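Local coordinates for protein myosin-I heavy chain (Dictyostelium discoideum, PDB 5EJY) that is a class VII unconventional myosin, an actin-based motor with ATPase activity involved in early phagocytosis and adhesion, here represented by a MyTH4-FERM module of its tail, at residues A[313-318]-A[396-401]; A[329-334]-A[372-377]; A[337-342]-A[379-384]. All coordinates share one frame; numbering follows the deposited sequence.

Interaction 1: residues A[313-318]-A[396-401]; sequences FYYHQL and QMVQLL
The backbone N of Leu318, a residue that packs against Leu401, donates to Tyr314 O at 2.8 Å, the shortest hydrogen bond within the two helical segments; no hydrogen bond crosses between them, and the contact is apolar packing. Residues 313-318 and 396-401 cross at 65°, their axes 10.8 Å apart at closest approach, and a few side chains bridge the distance. Tyr315 and Val398 do so at one end. CG1 of Val398 sits over one face of the Tyr315 ring, shifted toward the hydroxyl end, with CG1 3.8 Å from Tyr315 CZ and 4.1 Å from the ring centroid, a CH-pi contact. The other methyl, Val398 CG2, rests near Tyr315 CD2 and CE2. The tyrosine gets there by keeping CG beside its own backbone N (chi1 -58°), which swings the ring across to the valine. Farther along, the two leucines take over: Leu401 CD1 lies 3.9 Å from Tyr315 O and also reaches the tyrosine CB, while Leu318 CD2 comes within 3.6 Å of Leu401 O and packs on the Leu401 CB. Both leucines are buried. The pair of helices belongs to the helical central lobe of the FERM domain. Helix 390-402 is packed on helix 331-346 through Met397 and Leu400, whereas helix 304-322 also meets the ubiquitin-like lobe, where Gln317 OE1 accepts from Lys291 N in strand 285-291.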
loop_
_atom_site.group_PDB
_atom_site.type_symbol
_atom_site.label_atom_id
_atom_site.label_comp_id
_atom_site.label_asym_id
_atom_site.label_seq_id
_atom_site.Cartn_x
_atom_site.Cartn_y
_atom_site.Cartn_z
ATOM N N PHE A 313 -5.843 -18.705 8.258
ATOM C CA PHE A 313 -4.831 -17.817 7.689
ATOM C C PHE A 313 -3.759 -17.580 8.759
ATOM O O PHE A 313 -2.551 -17.654 8.490
ATOM C CB PHE A 313 -5.444 -16.471 7.251
ATOM C CG PHE A 313 -6.048 -16.480 5.851
ATOM C CD1 PHE A 313 -5.485 -17.225 4.832
ATOM C CD2 PHE A 313 -7.174 -15.703 5.563
ATOM C CE1 PHE A 313 -6.046 -17.218 3.546
ATOM C CE2 PHE A 313 -7.729 -15.686 4.291
ATOM C CZ PHE A 313 -7.165 -16.444 3.280
ATOM N N TYR A 314 -4.199 -17.305 9.977
ATOM C CA TYR A 314 -3.240 -17.017 11.041
ATOM C C TYR A 314 -2.291 -18.183 11.370
ATOM O O TYR A 314 -1.095 -17.963 11.566
ATOM C CB TYR A 314 -3.928 -16.505 12.312
ATOM C CG TYR A 314 -2.935 -16.358 13.445
ATOM C CD1 TYR A 314 -1.831 -15.517 13.313
ATOM C CD2 TYR A 314 -3.069 -17.087 14.619
ATOM C CE1 TYR A 314 -0.890 -15.389 14.337
ATOM C CE2 TYR A 314 -2.130 -16.956 15.661
ATOM C CZ TYR A 314 -1.056 -16.107 15.511
ATOM O OH TYR A 314 -0.128 -15.984 16.535
ATOM N N TYR A 315 -2.806 -19.411 11.436
ATOM C CA TYR A 315 -1.938 -20.557 11.727
ATOM C C TYR A 315 -0.790 -20.654 10.732
ATOM O O TYR A 315 0.328 -20.987 11.107
ATOM C CB TYR A 315 -2.707 -21.884 11.730
ATOM C CG TYR A 315 -3.852 -21.951 12.705
ATOM C CD1 TYR A 315 -3.817 -21.257 13.900
ATOM C CD2 TYR A 315 -4.993 -22.701 12.410
ATOM C CE1 TYR A 315 -4.881 -21.315 14.789
ATOM C CE2 TYR A 315 -6.050 -22.769 13.290
ATOM C CZ TYR A 315 -5.991 -22.076 14.476
ATOM O OH TYR A 315 -7.055 -22.142 15.349
ATOM N N HIS A 316 -1.059 -20.380 9.459
ATOM C CA HIS A 316 0.003 -20.407 8.453
ATOM C C HIS A 316 1.055 -19.351 8.753
ATOM O O HIS A 316 2.253 -19.587 8.596
ATOM C CB HIS A 316 -0.560 -20.165 7.048
ATOM C CG HIS A 316 -1.446 -21.264 6.557
ATOM N ND1 HIS A 316 -2.821 -21.181 6.589
ATOM C CD2 HIS A 316 -1.154 -22.473 6.025
ATOM C CE1 HIS A 316 -3.339 -22.290 6.095
ATOM N NE2 HIS A 316 -2.348 -23.088 5.741
ATOM N N GLN A 317 0.585 -18.176 9.155
ATOM C CA GLN A 317 1.464 -17.054 9.500
ATOM C C GLN A 317 2.344 -17.379 10.708
ATOM O O GLN A 317 3.552 -17.175 10.674
ATOM C CB GLN A 317 0.611 -15.821 9.793
ATOM C CG GLN A 317 1.321 -14.670 10.483
ATOM C CD GLN A 317 0.396 -13.478 10.675
ATOM O OE1 GLN A 317 -0.507 -13.260 9.871
ATOM N NE2 GLN A 317 0.593 -12.727 11.754
ATOM N N LEU A 318 1.721 -17.861 11.775
ATOM C CA LEU A 318 2.448 -18.214 12.995
ATOM C C LEU A 318 3.458 -19.330 12.756
ATOM O O LEU A 318 4.595 -19.258 13.224
ATOM C CB LEU A 318 1.468 -18.614 14.088
ATOM C CG LEU A 318 2.053 -19.020 15.446
ATOM C CD1 LEU A 318 2.992 -17.945 16.005
ATOM C CD2 LEU A 318 0.900 -19.271 16.391
ATOM N N GLN A 396 -3.031 -31.712 16.308
ATOM C CA GLN A 396 -1.850 -31.689 17.155
ATOM C C GLN A 396 -0.967 -30.482 16.831
ATOM O O GLN A 396 -0.480 -29.814 17.736
ATOM C CB GLN A 396 -1.055 -32.987 17.019
ATOM C CG GLN A 396 -1.740 -34.215 17.601
ATOM C CD GLN A 396 -0.783 -35.386 17.744
ATOM O OE1 GLN A 396 0.355 -35.216 18.177
ATOM N NE2 GLN A 396 -1.232 -36.576 17.362
ATOM N N MET A 397 -0.769 -30.212 15.541
ATOM C CA MET A 397 0.014 -29.057 15.091
ATOM C C MET A 397 -0.576 -27.750 15.622
ATOM O O MET A 397 0.135 -26.917 16.195
ATOM C CB MET A 397 0.087 -29.023 13.560
ATOM C CG MET A 397 1.024 -27.961 12.980
ATOM S SD MET A 397 0.861 -27.817 11.189
ATOM C CE MET A 397 -0.820 -27.196 11.064
ATOM N N VAL A 398 -1.881 -27.573 15.433
ATOM C CA VAL A 398 -2.557 -26.367 15.901
ATOM C C VAL A 398 -2.411 -26.186 17.411
ATOM O O VAL A 398 -2.261 -25.067 17.900
ATOM C CB VAL A 398 -4.042 -26.358 15.488
ATOM C CG1 VAL A 398 -4.793 -25.228 16.173
ATOM C CG2 VAL A 398 -4.154 -26.239 13.972
ATOM N N GLN A 399 -2.449 -27.292 18.148
ATOM C CA GLN A 399 -2.250 -27.245 19.589
ATOM C C GLN A 399 -0.854 -26.731 19.926
ATOM O O GLN A 399 -0.700 -25.860 20.771
ATOM C CB GLN A 399 -2.462 -28.628 20.213
ATOM N N LEU A 400 0.159 -27.282 19.265
ATOM C CA LEU A 400 1.542 -26.873 19.499
ATOM C C LEU A 400 1.757 -25.405 19.148
ATOM O O LEU A 400 2.524 -24.693 19.812
ATOM C CB LEU A 400 2.488 -27.747 18.678
ATOM C CG LEU A 400 2.695 -29.171 19.198
ATOM C CD1 LEU A 400 3.476 -30.012 18.204
ATOM C CD2 LEU A 400 3.411 -29.129 20.553
ATOM N N LEU A 401 1.089 -24.959 18.088
ATOM C CA LEU A 401 1.171 -23.566 17.661
ATOM C C LEU A 401 0.504 -22.666 18.687
ATOM O O LEU A 401 1.072 -21.654 19.104
ATOM C CB LEU A 401 0.519 -23.373 16.276
ATOM C CG LEU A 401 1.223 -23.999 15.069
ATOM C CD1 LEU A 401 0.400 -23.792 13.795
ATOM C CD2 LEU A 401 2.620 -23.418 14.886
#

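Interaction 2: residues A[329-334]-A[372-377]; sequences KDQDYQ and KNRFDD
Asp332 and Arg374 form the charged link between the start of helix 331-346 and the junction of helices 368-373 and 375-383. Arg374 NH1 donates to Asp332 OD1 at 2.7 Å, and Arg374 NH2 adds a weak bond to that same OD1 at 3.0 Å. The carboxylate and guanidinium planes stand 70° apart, and NH1 comes to OD1 from above the carboxylate plane, so this is no flat two-oxygen pairing. Within its own segment Arg374 also grips Asp377 side-on: NE and NH2 both lie 3.0 Å from Asp377 OD2, close to the guanidinium plane. A bend at chi3 (60°) turns the group so that it can serve both acids, and its positive charge probably offsets the repulsion between them. A methionine in place of Arg374 would probably leave Asp332 and Asp377 without their shared counter-charge.

Van der Waals contact comes from Gln331, whose OE1 lies at the guanidinium edge and 3.2 Å from Arg374 CD. Its amide nitrogen is engaged elsewhere, bonding Asp369 OD2.

Capping orders the first turn of the helix: Asp330, the N-cap of helix 331-346, accepts from Tyr333 N through OD1 at 2.8 Å, nearly straight at 169°.

The contact lies at the surface of the FERM central lobe. Gln331 and Gln334 also pack on Ile370 of helix 368-373, while Tyr333 reaches back to Leu400 of helix 390-402.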
loop_
_atom_site.group_PDB
_atom_site.type_symbol
_atom_site.label_atom_id
_atom_site.label_comp_id
_atom_site.label_asym_id
_atom_site.label_seq_id
_atom_site.Cartn_x
_atom_site.Cartn_y
_atom_site.Cartn_z
ATOM N N LYS A 329 14.367 -20.255 17.832
ATOM C CA LYS A 329 15.610 -20.960 17.539
ATOM C C LYS A 329 15.556 -22.413 18.034
ATOM O O LYS A 329 16.535 -23.156 17.936
ATOM C CB LYS A 329 16.803 -20.223 18.166
ATOM C CG LYS A 329 16.904 -18.739 17.796
ATOM C CD LYS A 329 18.129 -18.071 18.421
ATOM C CE LYS A 329 18.134 -16.560 18.200
ATOM N NZ LYS A 329 18.035 -16.187 16.751
ATOM N N ASP A 330 14.403 -22.812 18.563
ATOM C CA ASP A 330 14.233 -24.141 19.136
ATOM C C ASP A 330 13.979 -25.198 18.057
ATOM O O ASP A 330 12.860 -25.325 17.545
ATOM C CB ASP A 330 13.083 -24.122 20.143
ATOM C CG ASP A 330 12.821 -25.483 20.754
ATOM O OD1 ASP A 330 13.289 -26.495 20.197
ATOM O OD2 ASP A 330 12.129 -25.540 21.790
ATOM N N GLN A 331 15.015 -25.965 17.726
ATOM C CA GLN A 331 14.909 -26.958 16.660
ATOM C C GLN A 331 13.934 -28.081 17.009
ATOM O O GLN A 331 13.195 -28.565 16.141
ATOM C CB GLN A 331 16.275 -27.553 16.335
ATOM C CG GLN A 331 17.282 -26.592 15.733
ATOM C CD GLN A 331 18.674 -27.199 15.718
ATOM O OE1 GLN A 331 19.026 -27.979 16.605
ATOM N NE2 GLN A 331 19.464 -26.862 14.703
ATOM N N ASP A 332 13.943 -28.510 18.270
ATOM C CA ASP A 332 13.012 -29.541 18.714
ATOM C C ASP A 332 11.582 -29.108 18.414
ATOM O O ASP A 332 10.786 -29.881 17.873
ATOM C CB ASP A 332 13.144 -29.808 20.215
ATOM C CG ASP A 332 14.357 -30.665 20.566
ATOM O OD1 ASP A 332 14.975 -31.275 19.663
ATOM O OD2 ASP A 332 14.678 -30.732 21.772
ATOM N N TYR A 333 11.253 -27.876 18.786
ATOM C CA TYR A 333 9.903 -27.367 18.561
ATOM C C TYR A 333 9.570 -27.305 17.078
ATOM O O TYR A 333 8.508 -27.766 16.653
ATOM C CB TYR A 333 9.709 -25.987 19.180
ATOM C CG TYR A 333 8.322 -25.445 18.928
ATOM C CD1 TYR A 333 8.043 -24.682 17.798
ATOM C CD2 TYR A 333 7.287 -25.715 19.810
ATOM C CE1 TYR A 333 6.761 -24.196 17.560
ATOM C CE2 TYR A 333 6.017 -25.236 19.590
ATOM C CZ TYR A 333 5.756 -24.474 18.464
ATOM O OH TYR A 333 4.481 -24.001 18.260
ATOM N N GLN A 334 10.475 -26.734 16.291
ATOM C CA GLN A 334 10.246 -26.619 14.859
ATOM C C GLN A 334 10.033 -28.006 14.260
ATOM O O GLN A 334 9.172 -28.210 13.393
ATOM C CB GLN A 334 11.405 -25.888 14.188
ATOM C CG GLN A 334 11.536 -24.435 14.650
ATOM C CD GLN A 334 12.835 -23.791 14.204
ATOM O OE1 GLN A 334 13.870 -24.453 14.109
ATOM N NE2 GLN A 334 12.787 -22.489 13.926
ATOM N N LYS A 372 20.373 -29.636 7.776
ATOM C CA LYS A 372 21.820 -29.813 7.809
ATOM C C LYS A 372 22.301 -30.513 9.072
ATOM O O LYS A 372 23.249 -31.295 9.033
ATOM C CB LYS A 372 22.526 -28.463 7.664
ATOM C CG LYS A 372 24.045 -28.548 7.707
ATOM N N ASN A 373 21.644 -30.234 10.190
ATOM C CA ASN A 373 22.125 -30.719 11.476
ATOM C C ASN A 373 21.228 -31.743 12.159
ATOM O O ASN A 373 21.647 -32.384 13.120
ATOM C CB ASN A 373 22.390 -29.545 12.423
ATOM C CG ASN A 373 23.471 -28.616 11.908
ATOM O OD1 ASN A 373 23.673 -28.488 10.699
ATOM N ND2 ASN A 373 24.180 -27.968 12.825
ATOM N N ARG A 374 19.997 -31.904 11.683
ATOM C CA ARG A 374 19.085 -32.836 12.344
ATOM C C ARG A 374 18.088 -33.516 11.409
ATOM O O ARG A 374 17.016 -33.933 11.844
ATOM C CB ARG A 374 18.359 -32.144 13.505
ATOM C CG ARG A 374 19.302 -31.462 14.496
ATOM C CD ARG A 374 18.590 -31.019 15.753
ATOM N NE ARG A 374 17.981 -32.144 16.453
ATOM C CZ ARG A 374 17.302 -32.031 17.589
ATOM N NH1 ARG A 374 17.149 -30.842 18.154
ATOM N NH2 ARG A 374 16.777 -33.105 18.161
ATOM N N PHE A 375 18.443 -33.633 10.132
ATOM C CA PHE A 375 17.599 -34.347 9.180
ATOM C C PHE A 375 17.085 -35.648 9.793
ATOM O O PHE A 375 15.877 -35.853 9.907
ATOM C CB PHE A 375 18.354 -34.633 7.879
ATOM N N ASP A 376 18.006 -36.514 10.204
ATOM C CA ASP A 376 17.638 -37.810 10.761
ATOM C C ASP A 376 16.686 -37.685 11.941
ATOM O O ASP A 376 15.766 -38.491 12.095
ATOM N N ASP A 377 16.920 -36.678 12.775
ATOM C CA ASP A 377 16.050 -36.392 13.910
ATOM C C ASP A 377 14.645 -36.027 13.431
ATOM O O ASP A 377 13.650 -36.303 14.107
ATOM C CB ASP A 377 16.613 -35.230 14.722
ATOM C CG ASP A 377 17.992 -35.523 15.289
ATOM O OD1 ASP A 377 18.834 -36.111 14.569
ATOM O OD2 ASP A 377 18.224 -35.158 16.462
#

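Interaction 3: residues A[337-342]-A[379-384]; sequences IGSLKL and INKYKS
The Tyr382 ring carries Leu342 on one face: CD2 sits 3.5 Å from the ring centroid and 16° off the ring normal, a CH-pi contact, with Leu342 CG reaching toward the ring's CZ. The setting is the all-helical central (F2) lobe of the FERM domain, in which helices 331-346 and 375-383 cross at -51°, their axes approaching to 8.8 Å. The two side chains cross at about a right angle. Ile353 of helix 351-360 and Gln343 also touch this tyrosine, and its hydroxyl donates to Ser347 O. With CG anti to the backbone N (chi1 169°), the Tyr382 ring is carried toward helix 331-346 and the leucine. Leu342 also packs on Leu357 of helix 351-360, so three helices share this buried apolar patch.

Close approach of the backbones falls at Ser339, whose CA is 4.9 Å from the CA of Tyr382; the short side chain fits between the helices. Its buried hydroxyl can bond His385 NE2 and the carbonyls of Ile335 and Ser336, though one proton cannot fully serve both carbonyls. Across the contact, Lys381 adds only its aliphatic part before bending at chi2 and leading its amine away: Lys381 CG lies 3.4 Å from Ser339 OG.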
loop_
_atom_site.group_PDB
_atom_site.type_symbol
_atom_site.label_atom_id
_atom_site.label_comp_id
_atom_site.label_asym_id
_atom_site.label_seq_id
_atom_site.Cartn_x
_atom_site.Cartn_y
_atom_site.Cartn_z
ATOM N N ILE A 337 6.305 -29.287 15.079
ATOM C CA ILE A 337 5.256 -28.732 14.212
ATOM C C ILE A 337 5.437 -29.108 12.740
ATOM O O ILE A 337 4.463 -29.433 12.046
ATOM C CB ILE A 337 5.084 -27.199 14.380
ATOM C CG1 ILE A 337 6.403 -26.454 14.135
ATOM C CG2 ILE A 337 4.506 -26.869 15.760
ATOM C CD1 ILE A 337 6.253 -24.904 14.124
ATOM N N GLY A 338 6.673 -29.080 12.259
ATOM C CA GLY A 338 6.944 -29.387 10.866
ATOM C C GLY A 338 6.701 -30.846 10.511
ATOM O O GLY A 338 6.279 -31.159 9.392
ATOM N N SER A 339 6.965 -31.742 11.461
ATOM C CA SER A 339 6.741 -33.171 11.233
ATOM C C SER A 339 5.252 -33.499 11.169
ATOM O O SER A 339 4.832 -34.351 10.387
ATOM C CB SER A 339 7.444 -34.028 12.296
ATOM O OG SER A 339 6.831 -33.893 13.568
ATOM N N LEU A 340 4.458 -32.831 11.999
ATOM C CA LEU A 340 3.008 -32.987 11.947
ATOM C C LEU A 340 2.442 -32.452 10.633
ATOM O O LEU A 340 1.563 -33.074 10.025
ATOM C CB LEU A 340 2.340 -32.320 13.154
ATOM C CG LEU A 340 2.503 -33.104 14.459
ATOM C CD1 LEU A 340 2.103 -32.279 15.667
ATOM C CD2 LEU A 340 1.699 -34.410 14.403
ATOM N N LYS A 341 2.961 -31.312 10.183
ATOM C CA LYS A 341 2.522 -30.719 8.920
ATOM C C LYS A 341 2.802 -31.668 7.752
ATOM O O LYS A 341 2.003 -31.785 6.816
ATOM C CB LYS A 341 3.200 -29.364 8.699
ATOM C CG LYS A 341 2.778 -28.628 7.427
ATOM C CD LYS A 341 3.415 -27.238 7.365
ATOM C CE LYS A 341 3.532 -26.704 5.935
ATOM N NZ LYS A 341 4.367 -25.452 5.894
ATOM N N LEU A 342 3.934 -32.359 7.813
ATOM C CA LEU A 342 4.284 -33.306 6.763
ATOM C C LEU A 342 3.347 -34.512 6.779
ATOM O O LEU A 342 2.933 -35.000 5.725
ATOM C CB LEU A 342 5.744 -33.757 6.897
ATOM C CG LEU A 342 6.274 -34.660 5.778
ATOM C CD1 LEU A 342 6.023 -34.050 4.405
ATOM C CD2 LEU A 342 7.766 -34.944 5.979
ATOM N N ILE A 379 13.325 -36.832 10.128
ATOM C CA ILE A 379 12.838 -38.042 9.480
ATOM C C ILE A 379 12.343 -39.037 10.518
ATOM O O ILE A 379 11.422 -39.811 10.265
ATOM C CB ILE A 379 13.928 -38.691 8.614
ATOM C CG1 ILE A 379 14.195 -37.832 7.380
ATOM C CG2 ILE A 379 13.509 -40.089 8.185
ATOM C CD1 ILE A 379 12.988 -37.693 6.476
ATOM N N ASN A 380 12.950 -38.998 11.697
ATOM C CA ASN A 380 12.560 -39.885 12.780
ATOM C C ASN A 380 11.280 -39.447 13.477
ATOM O O ASN A 380 10.443 -40.277 13.833
ATOM N N LYS A 381 11.133 -38.147 13.693
ATOM C CA LYS A 381 9.928 -37.634 14.329
ATOM C C LYS A 381 8.745 -37.840 13.385
ATOM O O LYS A 381 7.625 -38.100 13.823
ATOM C CB LYS A 381 10.088 -36.153 14.686
ATOM C CG LYS A 381 9.004 -35.610 15.617
ATOM C CD LYS A 381 9.163 -36.137 17.036
ATOM C CE LYS A 381 8.069 -35.604 17.949
ATOM N NZ LYS A 381 8.353 -35.848 19.392
ATOM N N TYR A 382 9.015 -37.737 12.086
ATOM C CA TYR A 382 8.000 -37.903 11.049
ATOM C C TYR A 382 7.529 -39.356 10.999
ATOM O O TYR A 382 6.325 -39.633 11.084
ATOM C CB TYR A 382 8.577 -37.466 9.699
ATOM C CG TYR A 382 7.752 -37.811 8.477
ATOM C CD1 TYR A 382 8.373 -38.104 7.270
ATOM C CD2 TYR A 382 6.361 -37.811 8.515
ATOM C CE1 TYR A 382 7.642 -38.413 6.143
ATOM C CE2 TYR A 382 5.617 -38.122 7.387
ATOM C CZ TYR A 382 6.267 -38.421 6.204
ATOM O OH TYR A 382 5.553 -38.730 5.071
ATOM N N LYS A 383 8.485 -40.279 10.875
ATOM C CA LYS A 383 8.187 -41.710 10.910
ATOM C C LYS A 383 7.323 -42.042 12.119
ATOM O O LYS A 383 6.452 -42.906 12.056
ATOM C CB LYS A 383 9.477 -42.531 10.967
ATOM C CG LYS A 383 10.228 -42.650 9.646
ATOM C CD LYS A 383 11.444 -43.555 9.816
ATOM C CE LYS A 383 12.119 -43.864 8.487
ATOM N NZ LYS A 383 13.244 -44.832 8.669
ATOM N N SER A 384 7.570 -41.332 13.215
ATOM C CA SER A 384 6.875 -41.548 14.480
ATOM C C SER A 384 5.357 -41.347 14.448
ATOM O O SER A 384 4.653 -41.831 15.335
ATOM C CB SER A 384 7.469 -40.627 15.549
ATOM O OG SER A 384 6.568 -40.445 16.630
#

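How the interactions relate
Helix 331-346 ties the set together. Interactions 2 and 3 are successive meetings of this helix with the region around helix 375-383, at its start and farther along, their centres about 11 Å apart. Interaction 1 closes a longer loop of chain that encloses both. It joins interaction 3, with centres about 15 Å apart, by packing: Leu340 CD1 lies 3.5 Å from Gln396 CB. To interaction 2, at about 18 Å between centres, the bridge is polar, a probable hydrogen bond of 2.6 Å between Tyr333 OH and Leu400 O. All three are structural packing within the FERM central lobe, running from the helix that also meets the ubiquitin-like lobe to a salt-bridge network at the surface.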